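Local structure of lipocalin (3BRN) at residues 78-83 and 94-99; 14-19 and 50-55; 20-25 and 118-123; 29-34 and 131-136; 37-42 and 150-155. The protein binds the biogenic amine serotonin inside a lipocalin beta barrel, probably as an amine-sequestering protein of a soft tick. One frame throughout, in Å; residues are numbered along the deposited sequence.

Contact 1: 78-83 and 94-99; sequences NGDKIE and TTTVLF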
# COMPACT_ATOMS: atom_id res chain seq x y z
N ASN A 78 8.58 6.02 10.65
CA ASN A 78 9.06 7.32 11.11
C ASN A 78 8.65 8.44 10.13
O ASN A 78 8.96 8.37 8.95
CB ASN A 78 10.60 7.30 11.25
CG ASN A 78 11.09 6.27 12.27
OD1 ASN A 78 11.08 6.65 13.55
ND2 ASN A 78 11.53 5.19 11.91
N GLY A 79 8.03 9.51 10.64
CA GLY A 79 7.60 10.60 9.76
C GLY A 79 6.77 9.99 8.64
O GLY A 79 6.01 9.07 8.89
N ASP A 80 7.08 10.34 7.40
CA ASP A 80 6.38 9.74 6.26
C ASP A 80 7.05 8.50 5.67
O ASP A 80 6.69 8.06 4.58
CB ASP A 80 6.14 10.79 5.16
CG ASP A 80 7.43 11.35 4.58
OD1 ASP A 80 8.52 11.01 5.09
OD2 ASP A 80 7.37 12.17 3.63
N LYS A 81 7.95 7.88 6.43
CA LYS A 81 8.69 6.71 5.94
C LYS A 81 8.18 5.38 6.48
O LYS A 81 8.04 5.20 7.69
CB LYS A 81 10.18 6.84 6.25
CG LYS A 81 10.83 8.08 5.70
CD LYS A 81 10.72 8.14 4.19
CE LYS A 81 11.19 9.51 3.69
NZ LYS A 81 11.42 9.48 2.22
N ILE A 82 7.90 4.45 5.57
CA ILE A 82 7.62 3.06 5.90
C ILE A 82 8.83 2.25 5.47
O ILE A 82 9.16 2.19 4.28
CB ILE A 82 6.37 2.52 5.16
CG1 ILE A 82 5.11 3.28 5.60
CG2 ILE A 82 6.18 1.00 5.40
CD1 ILE A 82 3.90 3.00 4.72
N GLU A 83 9.60 1.78 6.45
CA GLU A 83 10.84 1.07 6.17
C GLU A 83 10.66 -0.42 6.38
O GLU A 83 10.33 -0.86 7.48
CB GLU A 83 11.97 1.58 7.07
CG GLU A 83 13.29 0.86 6.86
CD GLU A 83 13.90 1.13 5.49
OE1 GLU A 83 13.78 2.28 5.02
OE2 GLU A 83 14.51 0.22 4.91
N THR A 94 12.74 1.51 1.58
CA THR A 94 11.99 2.66 2.07
C THR A 94 10.81 3.04 1.17
O THR A 94 10.98 3.42 0.01
CB THR A 94 12.91 3.87 2.28
OG1 THR A 94 14.04 3.47 3.06
CG2 THR A 94 12.16 4.99 3.01
N THR A 95 9.61 2.93 1.71
CA THR A 95 8.41 3.42 1.03
C THR A 95 8.01 4.75 1.67
O THR A 95 7.97 4.88 2.89
CB THR A 95 7.28 2.40 1.21
OG1 THR A 95 7.56 1.23 0.44
CG2 THR A 95 5.94 2.99 0.80
N THR A 96 7.69 5.76 0.84
CA THR A 96 7.31 7.07 1.36
C THR A 96 5.82 7.30 1.10
O THR A 96 5.35 7.13 -0.01
CB THR A 96 8.11 8.22 0.66
OG1 THR A 96 9.51 7.96 0.77
CG2 THR A 96 7.80 9.59 1.30
N VAL A 97 5.12 7.77 2.12
CA VAL A 97 3.70 8.08 1.96
C VAL A 97 3.54 9.48 1.35
O VAL A 97 3.90 10.45 1.99
CB VAL A 97 2.94 8.00 3.29
CG1 VAL A 97 1.44 8.10 3.04
CG2 VAL A 97 3.29 6.69 4.02
N LEU A 98 3.08 9.55 0.11
CA LEU A 98 2.91 10.85 -0.55
C LEU A 98 1.54 11.42 -0.21
O LEU A 98 1.33 12.61 -0.28
CB LEU A 98 3.04 10.69 -2.07
CG LEU A 98 4.35 10.04 -2.51
CD1 LEU A 98 4.35 9.98 -4.02
CD2 LEU A 98 5.55 10.85 -1.98
N PHE A 99 0.59 10.52 0.02
CA PHE A 99 -0.75 10.91 0.42
C PHE A 99 -1.49 9.73 1.03
O PHE A 99 -1.29 8.60 0.65
CB PHE A 99 -1.53 11.47 -0.77
CG PHE A 99 -2.98 11.74 -0.48
CD1 PHE A 99 -3.40 12.95 0.05
CD2 PHE A 99 -3.94 10.77 -0.75
CE1 PHE A 99 -4.73 13.18 0.34
CE2 PHE A 99 -5.27 10.99 -0.45
CZ PHE A 99 -5.67 12.21 0.07
O HOH W 1 5.21 12.60 2.41
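The two carboxylates, of Asp80 and Glu83, each meet a threonine. Asp80 OD2 lies 3.5 Å from the CG2 methyl of Thr96 and accepts a hydrogen bond from a water that also donates to Val97 O, bridging the segments. Glu83 OE1 accepts from Thr94 OG1, but at a modelled separation too short to trust. Between them runs Lys81, side by side with Thr96 and pointing the same way; a bend at chi2 (-60°) brings CD to 3.7 Å from Thr94 CG2, and NZ donates to Thr96 OG1 at 2.8 Å. Antiparallel strands 81-83 and 94-97, 155° between directions, carry the groups from Lys81 onward, with Ile82 and Thr95 as a hydrogen-bonded pair; Asp80 sits in the type II' turn from Asn78 to Lys81. On the other face Ile82 CD1 touches Val97 CG2 at 3.8 Å and Ile82 lines the serotonin pocket. The chemistry is thus split: charged and hydroxyl groups on the Lys81/Glu83/Thr94/Thr96 face, and mainly Ile82 with Val97, beside Thr95, on the pocket side.

Contact 2: 14-19 and 50-55; sequences QAYKSV and LSEGQS. With SRO (serotonin), chain C.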
# COMPACT_ATOMS: atom_id res chain seq x y z
N GLN A 14 1.62 10.85 7.96
CA GLN A 14 2.22 10.06 9.03
C GLN A 14 2.14 8.57 8.72
O GLN A 14 1.05 8.01 8.65
CB GLN A 14 1.54 10.37 10.36
CG GLN A 14 1.62 11.83 10.76
CD GLN A 14 0.75 12.15 11.95
OE1 GLN A 14 -0.46 12.35 11.81
NE2 GLN A 14 1.37 12.26 13.13
N ALA A 15 3.30 7.95 8.49
CA ALA A 15 3.43 6.53 8.21
C ALA A 15 2.73 5.57 9.18
O ALA A 15 2.11 4.61 8.74
CB ALA A 15 4.89 6.15 8.01
N TYR A 16 2.86 5.77 10.49
CA TYR A 16 2.16 4.86 11.39
C TYR A 16 0.64 4.89 11.18
O TYR A 16 -0.00 3.85 11.17
CB TYR A 16 2.55 5.09 12.87
CG TYR A 16 1.85 6.23 13.53
CD1 TYR A 16 2.38 7.51 13.50
CD2 TYR A 16 0.72 6.01 14.32
CE1 TYR A 16 1.78 8.54 14.16
CE2 TYR A 16 0.10 7.05 14.98
CZ TYR A 16 0.64 8.31 14.89
OH TYR A 16 0.01 9.37 15.50
N LYS A 17 0.08 6.07 10.91
CA LYS A 17 -1.35 6.18 10.61
C LYS A 17 -1.72 5.53 9.28
O LYS A 17 -2.79 4.94 9.14
CB LYS A 17 -1.81 7.64 10.63
CG LYS A 17 -2.01 8.20 12.02
CD LYS A 17 -1.68 9.67 12.07
CE LYS A 17 -2.17 10.31 13.35
NZ LYS A 17 -3.57 10.78 13.22
N SER A 18 -0.87 5.67 8.27
CA SER A 18 -1.09 4.98 7.01
C SER A 18 -1.07 3.45 7.20
O SER A 18 -1.92 2.73 6.68
CB SER A 18 -0.02 5.40 5.98
OG SER A 18 -0.14 4.60 4.82
N VAL A 19 -0.04 2.95 7.88
CA VAL A 19 0.14 1.51 8.06
C VAL A 19 -0.96 0.90 8.94
O VAL A 19 -1.41 -0.22 8.71
CB VAL A 19 1.53 1.21 8.65
CG1 VAL A 19 1.65 -0.27 9.04
CG2 VAL A 19 2.63 1.65 7.69
N LEU A 50 0.40 0.40 15.70
CA LEU A 50 1.68 1.08 15.62
C LEU A 50 1.54 2.51 16.11
O LEU A 50 0.51 3.14 15.87
CB LEU A 50 2.17 1.12 14.17
CG LEU A 50 3.11 0.02 13.68
CD1 LEU A 50 3.44 0.26 12.19
CD2 LEU A 50 4.38 0.02 14.52
N SER A 51 2.55 2.99 16.81
CA SER A 51 2.67 4.39 17.15
C SER A 51 4.00 4.83 16.54
O SER A 51 4.71 4.01 16.00
CB SER A 51 2.69 4.59 18.67
OG SER A 51 3.67 3.78 19.28
N GLU A 52 4.30 6.12 16.61
CA GLU A 52 5.47 6.69 15.93
C GLU A 52 6.79 6.03 16.33
O GLU A 52 7.09 5.90 17.52
CB GLU A 52 5.54 8.20 16.19
CG GLU A 52 6.74 8.89 15.58
CD GLU A 52 6.64 8.97 14.07
OE1 GLU A 52 5.57 8.62 13.54
OE2 GLU A 52 7.62 9.37 13.42
N GLY A 53 7.63 5.76 15.34
CA GLY A 53 8.98 5.22 15.58
C GLY A 53 9.10 3.73 15.86
O GLY A 53 10.21 3.22 16.04
N GLN A 54 7.98 3.03 15.92
CA GLN A 54 7.99 1.62 16.30
C GLN A 54 8.23 0.68 15.14
O GLN A 54 8.08 1.06 13.97
CB GLN A 54 6.70 1.23 17.02
CG GLN A 54 6.53 1.89 18.37
CD GLN A 54 5.27 1.44 19.09
OE1 GLN A 54 4.25 1.09 18.33
NE2 GLN A 54 5.23 1.41 20.32
N SER A 55 8.73 -0.52 15.46
CA SER A 55 8.90 -1.61 14.50
C SER A 55 7.93 -2.70 14.87
O SER A 55 7.59 -2.87 16.04
CB SER A 55 10.32 -2.16 14.55
OG SER A 55 11.25 -1.22 14.05
OH SRO C . 3.05 -2.62 6.28
CZ3 SRO C . 3.21 -2.00 5.06
CH2 SRO C . 4.47 -2.09 4.46
CZ2 SRO C . 4.67 -1.59 3.17
CE2 SRO C . 3.59 -0.94 2.57
NE1 SRO C . 3.41 -0.29 1.39
CD1 SRO C . 2.13 0.13 1.31
CG SRO C . 1.46 -0.23 2.48
CD2 SRO C . 2.40 -0.88 3.27
CE3 SRO C . 2.23 -1.39 4.47
CB SRO C . 0.03 0.09 2.81
CA SRO C . -0.04 1.08 3.99
NZ SRO C . -1.45 1.23 4.39
O HOH W 2 5.13 7.73 11.07
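In Tyr16, facing Leu50 and Glu52, a chi1 of 81° sets CG between the backbone N and the carbonyl carbon, while Glu52 keeps CG anti to its N (178°) and bends at chi2. Tyr16 CD2 sits 3.3 Å from Leu50 O and CD1 3.4 Å from Glu52 OE1; ring and carboxylate planes are 72° apart. One ring face lies under Glu52 N, offset toward the rim, and the opposite face carries the CG of Lys17. A water in the ring plane donates to Glu52 OE1 at 2.7 Å and accepts from Tyr16 N, while Glu52 OE2 is taken by Gly79 N. The helix starting after the N-cap Gln14 is the short one that lipocalins place across an end of the barrel; facing it is the loop 50-55, shaped by a type II turn from Ser51 to Gln54. Deeper in, Val19 CG1 packs on Leu50 CD1 at 3.7 Å and lies 3.9 Å from the serotonin OH. The ligand's NZ donates to Ser18 O at 2.8 Å and is also hydrogen-bonded to Asp106 OD2. The Ser18 carbonyl belongs to the last turn, whose C-terminal dipole would probably help to hold a protonated amine.

Contact 3: 20-25 and 118-123; sequences NGPGNG and WVHSSA. With SRO (serotonin), chain C.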
# COMPACT_ATOMS: atom_id res chain seq x y z
N ASN A 20 -1.44 1.62 9.94
CA ASN A 20 -2.59 1.16 10.68
C ASN A 20 -3.89 1.25 9.93
O ASN A 20 -4.74 0.45 10.11
CB ASN A 20 -2.75 1.96 11.95
CG ASN A 20 -1.72 1.67 12.95
OD1 ASN A 20 -1.21 0.59 13.04
ND2 ASN A 20 -1.44 2.63 13.75
N GLY A 21 -4.05 2.28 9.14
CA GLY A 21 -5.24 2.44 8.32
C GLY A 21 -6.51 2.47 9.14
O GLY A 21 -6.50 2.94 10.28
N PRO A 22 -7.57 1.81 8.65
CA PRO A 22 -8.87 1.86 9.31
C PRO A 22 -8.84 1.09 10.62
O PRO A 22 -9.81 1.15 11.39
CB PRO A 22 -9.78 1.16 8.31
CG PRO A 22 -8.89 0.14 7.67
CD PRO A 22 -7.53 0.79 7.58
N GLY A 23 -7.77 0.35 10.86
CA GLY A 23 -7.64 -0.45 12.08
C GLY A 23 -8.11 -1.89 11.91
O GLY A 23 -8.39 -2.59 12.89
N ASN A 24 -8.17 -2.35 10.66
CA ASN A 24 -8.59 -3.71 10.35
C ASN A 24 -8.25 -4.04 8.89
O ASN A 24 -7.85 -3.14 8.14
CB ASN A 24 -10.11 -3.86 10.56
CG ASN A 24 -10.92 -3.09 9.54
OD1 ASN A 24 -11.13 -3.54 8.41
ND2 ASN A 24 -11.47 -1.96 9.96
N GLY A 25 -8.32 -5.32 8.54
CA GLY A 25 -8.13 -5.76 7.16
C GLY A 25 -6.74 -5.57 6.58
O GLY A 25 -5.72 -5.89 7.24
N TRP A 118 -2.28 2.00 -3.20
CA TRP A 118 -2.71 0.91 -2.38
C TRP A 118 -4.12 1.16 -1.92
O TRP A 118 -4.44 2.25 -1.58
CB TRP A 118 -1.78 0.71 -1.21
CG TRP A 118 -0.42 0.30 -1.51
CD1 TRP A 118 0.56 1.08 -1.94
CD2 TRP A 118 0.12 -1.00 -1.40
NE1 TRP A 118 1.69 0.37 -2.10
CE2 TRP A 118 1.44 -0.93 -1.79
CE3 TRP A 118 -0.40 -2.23 -1.02
CZ2 TRP A 118 2.27 -2.02 -1.77
CZ3 TRP A 118 0.43 -3.30 -1.02
CH2 TRP A 118 1.74 -3.20 -1.38
N VAL A 119 -4.98 0.15 -1.96
CA VAL A 119 -6.38 0.34 -1.58
C VAL A 119 -6.83 -0.72 -0.57
O VAL A 119 -6.51 -1.90 -0.72
CB VAL A 119 -7.34 0.37 -2.80
CG1 VAL A 119 -8.76 0.77 -2.37
CG2 VAL A 119 -6.82 1.32 -3.86
N HIS A 120 -7.47 -0.26 0.50
CA HIS A 120 -7.96 -1.13 1.56
C HIS A 120 -8.99 -2.13 1.03
O HIS A 120 -9.79 -1.80 0.16
CB HIS A 120 -8.59 -0.27 2.67
CG HIS A 120 -8.87 -1.03 3.93
ND1 HIS A 120 -10.12 -1.53 4.23
CD2 HIS A 120 -8.05 -1.44 4.92
CE1 HIS A 120 -10.05 -2.23 5.34
NE2 HIS A 120 -8.81 -2.19 5.79
N SER A 121 -8.96 -3.35 1.57
CA SER A 121 -9.91 -4.40 1.16
C SER A 121 -11.38 -3.95 1.20
O SER A 121 -12.17 -4.34 0.35
CB SER A 121 -9.70 -5.66 2.00
OG SER A 121 -9.56 -5.33 3.37
N SER A 122 -11.73 -3.07 2.14
CA SER A 122 -13.09 -2.54 2.17
C SER A 122 -13.47 -1.68 0.97
O SER A 122 -14.65 -1.53 0.65
CB SER A 122 -13.35 -1.78 3.48
OG SER A 122 -12.64 -0.56 3.51
N ALA A 123 -12.49 -1.10 0.28
CA ALA A 123 -12.79 -0.15 -0.78
C ALA A 123 -12.33 -0.60 -2.16
O ALA A 123 -12.55 0.10 -3.14
CB ALA A 123 -12.19 1.23 -0.45
OH SRO C . 3.05 -2.62 6.28
CZ3 SRO C . 3.21 -2.00 5.06
CH2 SRO C . 4.47 -2.09 4.46
CZ2 SRO C . 4.67 -1.59 3.17
CE2 SRO C . 3.59 -0.94 2.57
NE1 SRO C . 3.41 -0.29 1.39
CD1 SRO C . 2.13 0.13 1.31
CG SRO C . 1.46 -0.23 2.48
CD2 SRO C . 2.40 -0.88 3.27
CE3 SRO C . 2.23 -1.39 4.47
CB SRO C . 0.03 0.09 2.81
CA SRO C . -0.04 1.08 3.99
NZ SRO C . -1.45 1.23 4.39
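His120 meets the loop 20-25 with both its rim and a face. Its NE2 donates to Asn24 O at 2.7 Å, with an N-H...O angle of 170°; the oxygen lies in the ring plane, though the donor stands above the carbonyl plane of Asn24. Over one face comes Pro22, whose CG is 3.4 Å from the ring centroid and 30° off its normal, a close CH-pi contact offset toward the NE2 side. The Asn24 side chain crosses the imidazole at about a right angle, the planes 86° apart, and OD1 approaches CE1 to 3.5 Å.

In the next shell, His120 CG stands anti to the backbone N, and ND1 shares a hydrogen bond with Ser122 OG at 2.8 Å. Both ring nitrogens are therefore engaged, which is consistent with a single ring orientation. Ser121 OG stands over the face opposite Pro22. On the loop side, the type II' turn from Asn20 to Gly23, with Gly21 at positive phi, presents the proline.

Trp118, two residues before His120 in the strand, faces the pocket: serotonin CD1 sits over the centre of its indole, 3.3 Å from CE2. Tyr27 of strand 26-32 meets His120 edge-to-face and also touches Pro22 and Trp118. The contact thus ties the loop leaving helix 15-20 to the end of strand 115-120, beside the neighbouring strand 26-32.

Contact 4: 29-34 and 131-136; sequences LRKTTK and CCDTKF
Lys31 spans the gap to the helix, using its hydrophobic stem on Phe136 and its tip on Asp133. Its CG stands anti to the carbonyl carbon, beside the backbone N (chi1 -56°), and the chain is extended from there on and crosses Phe136 obliquely. CB lies 3.8 Å from Phe136 CZ and CD 3.9 Å from CE2. Phe136 in turn has CG anti to its backbone N; its ring lies against Lys31 and Thr33, whose CG2 methyl comes within 4.3 Å of CZ.

At the far end Lys31 NZ forms a salt bridge of 3.2 Å with Asp133 OD1, meeting the oxygen on its syn side and 30° out of the carboxylate plane. The two side chains cross at about a right angle.

The strand 29-32 and helix 131-136 run 25° apart, with axes 11.2 Å from each other, a gap that these long side chains fill. This is the lipocalin helix lying against the outside of the barrel. Disulfides from Cys131 to Cys7 and from Cys132 to Cys105 hold the same helix covalently.

Chemically, the contact is mixed: methylenes and a phenyl ring do the packing, and an ion pair closes one border, while the other carboxylate oxygen of Asp133 is held by Tyr129 N, probably its stronger partner.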
# COMPACT_ATOMS: atom_id res chain seq x y z
N LEU A 29 -2.21 -3.87 -3.58
CA LEU A 29 -1.49 -2.94 -4.45
C LEU A 29 -2.34 -2.86 -5.71
O LEU A 29 -2.51 -3.85 -6.39
CB LEU A 29 -0.09 -3.46 -4.79
CG LEU A 29 0.70 -2.67 -5.86
CD1 LEU A 29 0.85 -1.23 -5.40
CD2 LEU A 29 2.08 -3.29 -5.98
N ARG A 30 -3.06 -1.74 -5.86
CA ARG A 30 -4.05 -1.57 -6.92
C ARG A 30 -3.42 -1.17 -8.26
O ARG A 30 -3.80 -1.69 -9.31
CB ARG A 30 -5.12 -0.55 -6.49
CG ARG A 30 -6.18 -0.22 -7.55
CD ARG A 30 -6.98 -1.46 -8.01
NE ARG A 30 -7.91 -1.12 -9.08
CZ ARG A 30 -7.56 -0.91 -10.35
NH1 ARG A 30 -6.30 -1.04 -10.74
NH2 ARG A 30 -8.48 -0.59 -11.24
N LYS A 31 -2.55 -0.16 -8.23
CA LYS A 31 -1.85 0.27 -9.46
C LYS A 31 -0.42 0.58 -9.10
O LYS A 31 -0.17 1.14 -8.04
CB LYS A 31 -2.49 1.54 -10.04
CG LYS A 31 -3.99 1.46 -10.34
CD LYS A 31 -4.48 2.74 -10.98
CE LYS A 31 -5.99 2.70 -11.23
NZ LYS A 31 -6.55 4.07 -11.35
N THR A 32 0.49 0.41 -10.07
CA THR A 32 1.90 0.79 -9.87
C THR A 32 2.52 1.21 -11.20
O THR A 32 2.03 0.84 -12.27
CB THR A 32 2.72 -0.36 -9.20
OG1 THR A 32 4.09 0.02 -9.06
CG2 THR A 32 2.65 -1.65 -10.03
N THR A 33 3.54 2.08 -11.14
CA THR A 33 4.32 2.41 -12.33
C THR A 33 5.49 1.44 -12.50
O THR A 33 6.30 1.60 -13.40
CB THR A 33 4.85 3.87 -12.30
OG1 THR A 33 5.66 4.06 -11.14
CG2 THR A 33 3.66 4.87 -12.28
N LYS A 34 5.64 0.48 -11.59
CA LYS A 34 6.67 -0.53 -11.78
C LYS A 34 6.06 -1.76 -12.46
O LYS A 34 5.06 -2.30 -11.96
CB LYS A 34 7.29 -0.93 -10.43
CG LYS A 34 8.19 -2.16 -10.48
CD LYS A 34 8.87 -2.40 -9.14
CE LYS A 34 9.39 -3.83 -9.01
NZ LYS A 34 9.92 -4.11 -7.63
N CYS A 131 -9.80 10.71 -3.86
CA CYS A 131 -8.63 11.59 -3.80
C CYS A 131 -7.34 10.88 -4.12
O CYS A 131 -6.37 11.51 -4.52
CB CYS A 131 -8.54 12.28 -2.45
SG CYS A 131 -9.67 13.67 -2.33
N CYS A 132 -7.29 9.58 -3.87
CA CYS A 132 -6.08 8.83 -4.17
C CYS A 132 -5.90 8.67 -5.65
O CYS A 132 -4.77 8.60 -6.11
CB CYS A 132 -6.07 7.47 -3.48
SG CYS A 132 -5.81 7.57 -1.72
N ASP A 133 -6.98 8.52 -6.37
CA ASP A 133 -6.90 8.42 -7.80
C ASP A 133 -6.34 9.72 -8.34
O ASP A 133 -5.49 9.73 -9.14
CB ASP A 133 -8.26 8.13 -8.39
CG ASP A 133 -8.44 6.70 -8.78
OD1 ASP A 133 -7.47 6.02 -9.05
OD2 ASP A 133 -9.59 6.26 -8.84
N THR A 134 -6.86 10.83 -7.87
CA THR A 134 -6.37 12.13 -8.30
C THR A 134 -4.88 12.30 -8.02
O THR A 134 -4.17 12.94 -8.79
CB THR A 134 -7.16 13.28 -7.64
OG1 THR A 134 -8.56 13.13 -7.92
CG2 THR A 134 -6.68 14.62 -8.16
N LYS A 135 -4.43 11.84 -6.86
CA LYS A 135 -3.04 12.05 -6.46
C LYS A 135 -2.14 11.13 -7.27
O LYS A 135 -1.05 11.52 -7.71
CB LYS A 135 -2.87 11.80 -4.96
CG LYS A 135 -1.43 11.81 -4.46
CD LYS A 135 -0.87 13.23 -4.40
CE LYS A 135 0.61 13.21 -4.01
NZ LYS A 135 1.09 14.62 -3.81
N PHE A 136 -2.57 9.88 -7.42
CA PHE A 136 -1.77 8.91 -8.16
C PHE A 136 -1.60 9.36 -9.61
O PHE A 136 -0.48 9.34 -10.15
CB PHE A 136 -2.41 7.50 -8.06
CG PHE A 136 -1.69 6.46 -8.88
CD1 PHE A 136 -0.48 5.94 -8.44
CD2 PHE A 136 -2.16 6.09 -10.13
CE1 PHE A 136 0.23 5.01 -9.21
CE2 PHE A 136 -1.46 5.17 -10.91
CZ PHE A 136 -0.26 4.63 -10.43

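Contact 5: 37-42 and 150-155; sequences TPECAY and QTYCPP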
# COMPACT_ATOMS: atom_id res chain seq x y z
N THR A 37 5.16 -6.70 -11.30
CA THR A 37 4.81 -7.02 -9.91
C THR A 37 3.79 -8.17 -9.81
O THR A 37 2.94 -8.33 -10.69
CB THR A 37 4.40 -5.77 -9.09
OG1 THR A 37 3.18 -5.22 -9.59
CG2 THR A 37 5.48 -4.70 -9.21
N PRO A 38 3.93 -9.03 -8.79
CA PRO A 38 3.04 -10.19 -8.65
C PRO A 38 1.56 -9.77 -8.58
O PRO A 38 1.24 -8.76 -7.95
CB PRO A 38 3.47 -10.81 -7.32
CG PRO A 38 4.83 -10.25 -7.03
CD PRO A 38 4.85 -8.89 -7.65
N GLU A 39 0.70 -10.48 -9.30
CA GLU A 39 -0.74 -10.24 -9.26
C GLU A 39 -1.25 -10.36 -7.82
O GLU A 39 -0.74 -11.18 -7.05
CB GLU A 39 -1.47 -11.28 -10.14
CG GLU A 39 -0.96 -12.71 -9.94
CD GLU A 39 -1.83 -13.81 -10.59
OE1 GLU A 39 -2.58 -13.54 -11.56
OE2 GLU A 39 -1.71 -14.97 -10.13
N CYS A 40 -2.20 -9.51 -7.46
CA CYS A 40 -2.88 -9.57 -6.16
C CYS A 40 -1.97 -9.38 -4.96
O CYS A 40 -2.25 -9.90 -3.87
CB CYS A 40 -3.69 -10.87 -6.01
SG CYS A 40 -4.70 -11.32 -7.44
N ALA A 41 -0.91 -8.59 -5.14
CA ALA A 41 0.03 -8.29 -4.06
C ALA A 41 -0.69 -7.51 -2.98
O ALA A 41 -1.54 -6.67 -3.28
CB ALA A 41 1.23 -7.50 -4.61
N TYR A 42 -0.45 -7.84 -1.71
CA TYR A 42 -1.16 -7.18 -0.62
C TYR A 42 -0.34 -7.20 0.67
O TYR A 42 0.68 -7.87 0.76
CB TYR A 42 -2.49 -7.89 -0.34
CG TYR A 42 -2.31 -9.20 0.41
CD1 TYR A 42 -2.03 -10.39 -0.28
CD2 TYR A 42 -2.35 -9.25 1.81
CE1 TYR A 42 -1.81 -11.58 0.40
CE2 TYR A 42 -2.12 -10.45 2.51
CZ TYR A 42 -1.81 -11.60 1.79
OH TYR A 42 -1.59 -12.80 2.43
N GLN A 150 -6.98 -7.37 -9.66
CA GLN A 150 -8.06 -7.68 -10.59
C GLN A 150 -9.20 -8.28 -9.80
O GLN A 150 -9.01 -8.81 -8.71
CB GLN A 150 -7.59 -8.67 -11.66
CG GLN A 150 -6.73 -8.04 -12.73
CD GLN A 150 -7.36 -6.77 -13.28
OE1 GLN A 150 -8.58 -6.90 -13.80
NE2 GLN A 150 -6.81 -5.68 -13.14
N THR A 151 -10.41 -8.10 -10.30
CA THR A 151 -11.61 -8.57 -9.63
C THR A 151 -11.59 -10.06 -9.29
O THR A 151 -12.31 -10.51 -8.39
CB THR A 151 -12.85 -8.22 -10.47
OG1 THR A 151 -14.03 -8.55 -9.74
CG2 THR A 151 -12.83 -8.97 -11.77
N TYR A 152 -10.74 -10.82 -9.98
CA TYR A 152 -10.59 -12.26 -9.73
C TYR A 152 -9.68 -12.56 -8.55
O TYR A 152 -9.52 -13.72 -8.17
CB TYR A 152 -10.06 -12.99 -10.97
CG TYR A 152 -8.59 -12.71 -11.25
CD1 TYR A 152 -8.20 -11.80 -12.23
CD2 TYR A 152 -7.60 -13.31 -10.48
CE1 TYR A 152 -6.86 -11.52 -12.46
CE2 TYR A 152 -6.25 -13.01 -10.68
CZ TYR A 152 -5.89 -12.12 -11.67
OH TYR A 152 -4.55 -11.85 -11.90
N CYS A 153 -9.01 -11.54 -8.02
CA CYS A 153 -8.14 -11.73 -6.86
C CYS A 153 -8.94 -12.26 -5.66
O CYS A 153 -9.99 -11.73 -5.33
CB CYS A 153 -7.46 -10.40 -6.46
SG CYS A 153 -6.12 -9.84 -7.57
N PRO A 154 -8.41 -13.28 -4.97
CA PRO A 154 -9.12 -13.74 -3.78
C PRO A 154 -9.22 -12.63 -2.72
O PRO A 154 -8.56 -11.60 -2.85
CB PRO A 154 -8.26 -14.90 -3.26
CG PRO A 154 -7.39 -15.30 -4.42
CD PRO A 154 -7.15 -14.03 -5.18
N PRO A 155 -10.13 -12.80 -1.75
CA PRO A 155 -10.23 -11.86 -0.63
C PRO A 155 -9.00 -11.99 0.25
O PRO A 155 -8.28 -12.99 0.15
CB PRO A 155 -11.47 -12.35 0.14
CG PRO A 155 -12.20 -13.24 -0.82
CD PRO A 155 -11.14 -13.87 -1.66
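Glu39 reaches Tyr152 next to the disulfide that joins the two segments. Following Glu39 outward, CB lies 3.6 Å from Tyr152 OH; chi1 of 45° sets CG between the backbone N and the carbonyl carbon, and CG is the more remote at 4.2 Å. The chain extends from CG: CD lies 3.6 Å from Tyr152 OH, and OE1 accepts from that hydroxyl at 2.6 Å. The hydroxyl meets OE1 from above the carboxylate plane, while OE1 itself lies near the plane of the ring, at its edge; carboxylate and ring planes are 52° apart.

Cys40, the next residue, is bonded to Cys153 with SG atoms 2.1 Å apart and a chi3 of -87°, near the relaxed right angle. Cys40 SG also touches Tyr152 CE2 at 4.0 Å, an oblique sulfur-aromatic contact. Two turns present the cysteines: a type II turn from Pro38 to Ala41, with Cys40 at positive phi, and a type I turn from Gln150 to Cys153.

Beyond them, Met68 of strand 67-78 packs against Cys40 and Pro154. A disulfide tying the C-terminal tail to the barrel is common among lipocalins; here the barrel side is the loop between strands 26-32 and 42-44.

Contacts 1 and 2 meet directly, through hydrogen bonds of Gly79 to Glu52 and Ala15, and contact 2 touches contact 3 through Asn20 and Leu50; 2 and 3 both border serotonin, and contact 1 adds Ile82 to the pocket. Contacts 1, 2 and 4 are partly buried, whereas 3 and 5 are surface contacts. Strands 26-32 and 115-120, neighbours in one sheet, link contacts 4 and 3, and Leu29 N is hydrogen-bonded to Ala41 O between 4 and 5. Chemistry follows place: backbone pairing within the sheet in contact 1, helix-to-loop packing in 2, a histidine ring held by a loop carbonyl and a proline in 3, apolar packing with an ion pair in 4, and a covalent bond at the tail in 5.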